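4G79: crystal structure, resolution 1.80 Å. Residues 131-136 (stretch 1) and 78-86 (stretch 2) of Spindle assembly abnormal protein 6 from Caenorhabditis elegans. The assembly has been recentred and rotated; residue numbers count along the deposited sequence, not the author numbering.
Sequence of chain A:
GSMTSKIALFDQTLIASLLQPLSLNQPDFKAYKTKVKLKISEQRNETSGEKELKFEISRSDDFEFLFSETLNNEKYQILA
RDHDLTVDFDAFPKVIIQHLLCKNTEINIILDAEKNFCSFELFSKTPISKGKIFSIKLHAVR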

ATOM      1  N   GLY A 131       4.396  -1.247   3.572  1.00 29.74           N
ATOM      2  CA  GLY A 131       4.795  -0.358   2.490  1.00 28.33           C
ATOM      3  C   GLY A 131       5.066  -1.072   1.174  1.00 29.97           C
ATOM      4  O   GLY A 131       6.043  -0.753   0.491  1.00 29.34           O
ATOM      5  N   LYS A 132       4.168  -1.982   0.762  1.00 28.08           N
ATOM      6  CA  LYS A 132       4.329  -2.660  -0.541  1.00 28.51           C
ATOM      7  C   LYS A 132       4.364  -1.656  -1.684  1.00 32.82           C
ATOM      8  O   LYS A 132       3.503  -0.774  -1.756  1.00 33.04           O
ATOM      9  CB  LYS A 132       3.215  -3.684  -0.806  1.00 30.74           C
ATOM     10  CG  LYS A 132       3.546  -4.619  -1.994  1.00 39.21           C
ATOM     11  CD  LYS A 132       2.323  -5.332  -2.539  1.00 45.96           C
ATOM     12  CE  LYS A 132       2.168  -6.750  -2.065  1.00 63.32           C
ATOM     13  NZ  LYS A 132       1.015  -7.425  -2.730  1.00 74.75           N
ATOM     14  N   ILE A 133       5.373  -1.759  -2.561  1.00 26.52           N
ATOM     15  CA  ILE A 133       5.463  -0.874  -3.720  1.00 26.54           C
ATOM     16  C   ILE A 133       4.674  -1.528  -4.855  1.00 31.72           C
ATOM     17  O   ILE A 133       3.715  -0.935  -5.380  1.00 31.54           O
ATOM     18  CB  ILE A 133       6.942  -0.580  -4.080  1.00 29.72           C
ATOM     19  CG1 ILE A 133       7.668   0.052  -2.849  1.00 31.63           C
ATOM     20  CG2 ILE A 133       7.005   0.366  -5.304  1.00 30.66           C
ATOM     21  CD1 ILE A 133       9.181   0.292  -3.045  1.00 36.59           C
ATOM     22  N   PHE A 134       5.040  -2.767  -5.206  1.00 28.04           N
ATOM     23  CA  PHE A 134       4.309  -3.503  -6.236  1.00 28.25           C
ATOM     24  C   PHE A 134       4.661  -4.957  -6.107  1.00 32.79           C
ATOM     25  O   PHE A 134       5.562  -5.311  -5.362  1.00 31.99           O
ATOM     26  CB  PHE A 134       4.637  -2.958  -7.673  1.00 30.34           C
ATOM     27  CG  PHE A 134       6.001  -3.320  -8.233  1.00 31.30           C
ATOM     28  CD1 PHE A 134       7.125  -2.569  -7.910  1.00 32.26           C
ATOM     29  CD2 PHE A 134       6.154  -4.402  -9.098  1.00 35.41           C
ATOM     30  CE1 PHE A 134       8.385  -2.923  -8.398  1.00 33.04           C
ATOM     31  CE2 PHE A 134       7.414  -4.750  -9.604  1.00 37.48           C
ATOM     32  CZ  PHE A 134       8.523  -4.010  -9.250  1.00 34.42           C
ATOM     33  N   SER A 135       3.934  -5.791  -6.816  1.00 31.97           N
ATOM     34  CA  SER A 135       4.223  -7.204  -6.946  1.00 33.21           C
ATOM     35  C   SER A 135       3.992  -7.560  -8.406  1.00 36.84           C
ATOM     36  O   SER A 135       3.148  -6.955  -9.065  1.00 35.86           O
ATOM     37  CB  SER A 135       3.385  -8.061  -5.994  1.00 39.09           C
ATOM     38  OG  SER A 135       2.010  -8.067  -6.326  1.00 50.80           O
ATOM     39  N   ILE A 136       4.747  -8.516  -8.912  1.00 32.25           N
ATOM     40  CA  ILE A 136       4.610  -8.969 -10.289  1.00 33.03           C
ATOM     41  C   ILE A 136       4.801 -10.470 -10.313  1.00 36.43           C
ATOM     42  O   ILE A 136       5.651 -10.985  -9.599  1.00 33.67           O
ATOM     43  CB  ILE A 136       5.618  -8.200 -11.211  1.00 36.31           C
ATOM     44  CG1 ILE A 136       5.366  -8.489 -12.713  1.00 39.77           C
ATOM     45  CG2 ILE A 136       7.094  -8.384 -10.795  1.00 32.04           C
ATOM     46  CD1 ILE A 136       6.041  -7.528 -13.712  1.00 47.23           C
TER
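Stretch 2, residues 78-86: ILARDHDLT

Stretch 2 enters as the last turns of a helix, with Ile78 to Asp82 helical. Asp84 then takes positive phi (57°) in a Schellman motif, and Leu85 N bonds back to Ala80 O at 2.9 Å. After Gly131, stretch 1 is strand from Lys132 on, and the strand runs past Ile136. The helix crosses it at 134° between N-to-C directions, nearer antiparallel than parallel, with the axes 8.5 Å apart at closest. The nearest CA atoms across the stretches are those of Phe134 and His83, 5.5 Å apart.

His83 makes the broadest contact. Its CB points toward the strand (chi1 m), and its ring lies flat against the backbone. Phe134 CA sits over one ring face, 3.8 Å from the centroid of the His83 ring, a CH-pi contact. Ser135 OG approaches His83 CE1 at 3.3 Å.

The apolar contacts come from two leucines. Leu79 CD2 lies 4.1 Å from Phe134 CD2, and Leu85 CD2 packs 4.2 Å from Ile133 CG2. Methyl groups of both also pack against strand carbonyl oxygens, Leu79 CD1 3.3 Å from Ser135 O and Leu85 CD2 3.4 Å from Ile133 O.

No clear direct hydrogen bond joins the stretches. Water 1 lies between them, its O atom 2.5 Å from His83 O and 2.7 Å from Ile133 O, within hydrogen-bonding reach of both carbonyls. Ile78 and Arg81 do not touch the strand.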

ATOM      1  N   ILE A  78      -2.128  -1.426 -15.912  1.00 44.39           N
ATOM      2  CA  ILE A  78      -2.862  -2.331 -15.017  1.00 45.65           C
ATOM      3  C   ILE A  78      -2.106  -2.407 -13.670  1.00 47.95           C
ATOM      4  O   ILE A  78      -2.711  -2.228 -12.605  1.00 47.83           O
ATOM      5  CB  ILE A  78      -3.070  -3.739 -15.655  1.00 50.24           C
ATOM      6  CG1 ILE A  78      -4.078  -3.664 -16.832  1.00 53.82           C
ATOM      7  CG2 ILE A  78      -3.540  -4.757 -14.602  1.00 51.12           C
ATOM      8  CD1 ILE A  78      -4.156  -4.927 -17.732  1.00 61.65           C
ATOM      9  N   LEU A  79      -0.779  -2.619 -13.738  1.00 41.99           N
ATOM     10  CA  LEU A  79       0.092  -2.696 -12.566  1.00 39.48           C
ATOM     11  C   LEU A  79       0.009  -1.423 -11.720  1.00 40.99           C
ATOM     12  O   LEU A  79      -0.082  -1.522 -10.492  1.00 40.64           O
ATOM     13  CB  LEU A  79       1.555  -2.953 -12.981  1.00 37.88           C
ATOM     14  CG  LEU A  79       2.519  -3.231 -11.810  1.00 41.47           C
ATOM     15  CD1 LEU A  79       2.468  -4.677 -11.401  1.00 41.80           C
ATOM     16  CD2 LEU A  79       3.951  -2.801 -12.137  1.00 42.53           C
ATOM     17  N   ALA A  80       0.056  -0.244 -12.357  1.00 37.43           N
ATOM     18  CA  ALA A  80       0.015   1.040 -11.669  1.00 36.40           C
ATOM     19  C   ALA A  80      -1.333   1.233 -10.945  1.00 42.91           C
ATOM     20  O   ALA A  80      -1.366   1.705  -9.803  1.00 39.47           O
ATOM     21  CB  ALA A  80       0.269   2.170 -12.660  1.00 37.80           C
ATOM     22  N   ARG A  81      -2.435   0.820 -11.607  1.00 43.91           N
ATOM     23  CA  ARG A  81      -3.791   0.881 -11.069  1.00 45.51           C
ATOM     24  C   ARG A  81      -3.909  -0.055  -9.857  1.00 48.81           C
ATOM     25  O   ARG A  81      -4.366   0.378  -8.797  1.00 49.14           O
ATOM     26  CB  ARG A  81      -4.813   0.509 -12.161  1.00 48.26           C
ATOM     27  CG  ARG A  81      -6.274   0.769 -11.777  1.00 62.01           C
ATOM     28  CD  ARG A  81      -7.160  -0.468 -11.906  1.00 75.45           C
ATOM     29  NE  ARG A  81      -7.303  -0.921 -13.293  1.00 88.48           N
ATOM     30  CZ  ARG A  81      -7.109  -2.172 -13.702  1.00104.25           C
ATOM     31  NH1 ARG A  81      -6.773  -3.120 -12.834  1.00 89.20           N
ATOM     32  NH2 ARG A  81      -7.254  -2.488 -14.982  1.00 91.91           N
ATOM     33  N   ASP A  82      -3.448  -1.308  -9.999  1.00 45.28           N
ATOM     34  CA  ASP A  82      -3.507  -2.321  -8.940  1.00 45.17           C
ATOM     35  C   ASP A  82      -2.682  -1.971  -7.712  1.00 45.99           C
ATOM     36  O   ASP A  82      -3.088  -2.319  -6.604  1.00 48.66           O
ATOM     37  CB  ASP A  82      -3.036  -3.696  -9.454  1.00 47.56           C
ATOM     38  CG  ASP A  82      -3.908  -4.372 -10.500  1.00 59.19           C
ATOM     39  OD1 ASP A  82      -4.988  -3.830 -10.821  1.00 61.40           O
ATOM     40  OD2 ASP A  82      -3.504  -5.442 -11.003  1.00 64.93           O
ATOM     41  N   HIS A  83      -1.534  -1.311  -7.897  1.00 37.84           N
ATOM     42  CA  HIS A  83      -0.596  -1.003  -6.825  1.00 35.43           C
ATOM     43  C   HIS A  83      -0.465   0.478  -6.484  1.00 39.53           C
ATOM     44  O   HIS A  83       0.447   0.813  -5.732  1.00 39.69           O
ATOM     45  CB  HIS A  83       0.795  -1.578  -7.176  1.00 33.81           C
ATOM     46  CG  HIS A  83       0.765  -3.055  -7.235  1.00 37.01           C
ATOM     47  ND1 HIS A  83       0.729  -3.805  -6.082  1.00 38.69           N
ATOM     48  CD2 HIS A  83       0.602  -3.873  -8.296  1.00 40.08           C
ATOM     49  CE1 HIS A  83       0.610  -5.061  -6.477  1.00 39.44           C
ATOM     50  NE2 HIS A  83       0.533  -5.151  -7.801  1.00 40.35           N
ATOM     51  N   ASP A  84      -1.367   1.353  -6.969  1.00 37.50           N
ATOM     52  CA  ASP A  84      -1.375   2.793  -6.670  1.00 38.55           C
ATOM     53  C   ASP A  84      -0.066   3.501  -7.040  1.00 40.81           C
ATOM     54  O   ASP A  84       0.324   4.464  -6.372  1.00 40.28           O
ATOM     55  CB  ASP A  84      -1.684   3.038  -5.170  1.00 40.88           C
ATOM     56  CG  ASP A  84      -3.155   3.028  -4.804  1.00 51.79           C
ATOM     57  OD1 ASP A  84      -4.001   2.945  -5.732  1.00 50.18           O
ATOM     58  OD2 ASP A  84      -3.461   3.094  -3.589  1.00 59.57           O
ATOM     59  N   LEU A  85       0.580   3.075  -8.134  1.00 35.32           N
ATOM     60  CA  LEU A  85       1.809   3.714  -8.590  1.00 32.38           C
ATOM     61  C   LEU A  85       1.479   5.061  -9.187  1.00 36.68           C
ATOM     62  O   LEU A  85       0.480   5.192  -9.906  1.00 39.73           O
ATOM     63  CB  LEU A  85       2.561   2.814  -9.605  1.00 31.02           C
ATOM     64  CG  LEU A  85       2.908   1.395  -9.134  1.00 33.59           C
ATOM     65  CD1 LEU A  85       3.657   0.611 -10.234  1.00 34.13           C
ATOM     66  CD2 LEU A  85       3.756   1.416  -7.829  1.00 33.20           C
ATOM     67  N   THR A  86       2.290   6.079  -8.882  1.00 32.51           N
ATOM     68  CA  THR A  86       1.988   7.426  -9.392  1.00 33.63           C
ATOM     69  C   THR A  86       2.952   7.870 -10.481  1.00 37.68           C
ATOM     70  O   THR A  86       2.844   8.999 -10.961  1.00 40.55           O
ATOM     71  CB  THR A  86       1.956   8.432  -8.265  1.00 41.28           C
ATOM     72  OG1 THR A  86       3.222   8.394  -7.598  1.00 41.49           O
ATOM     73  CG2 THR A  86       0.812   8.165  -7.302  1.00 43.13           C
TER
HETATM   74  O   HOH W   1       2.267   0.855  -4.019  1.00 45.18           O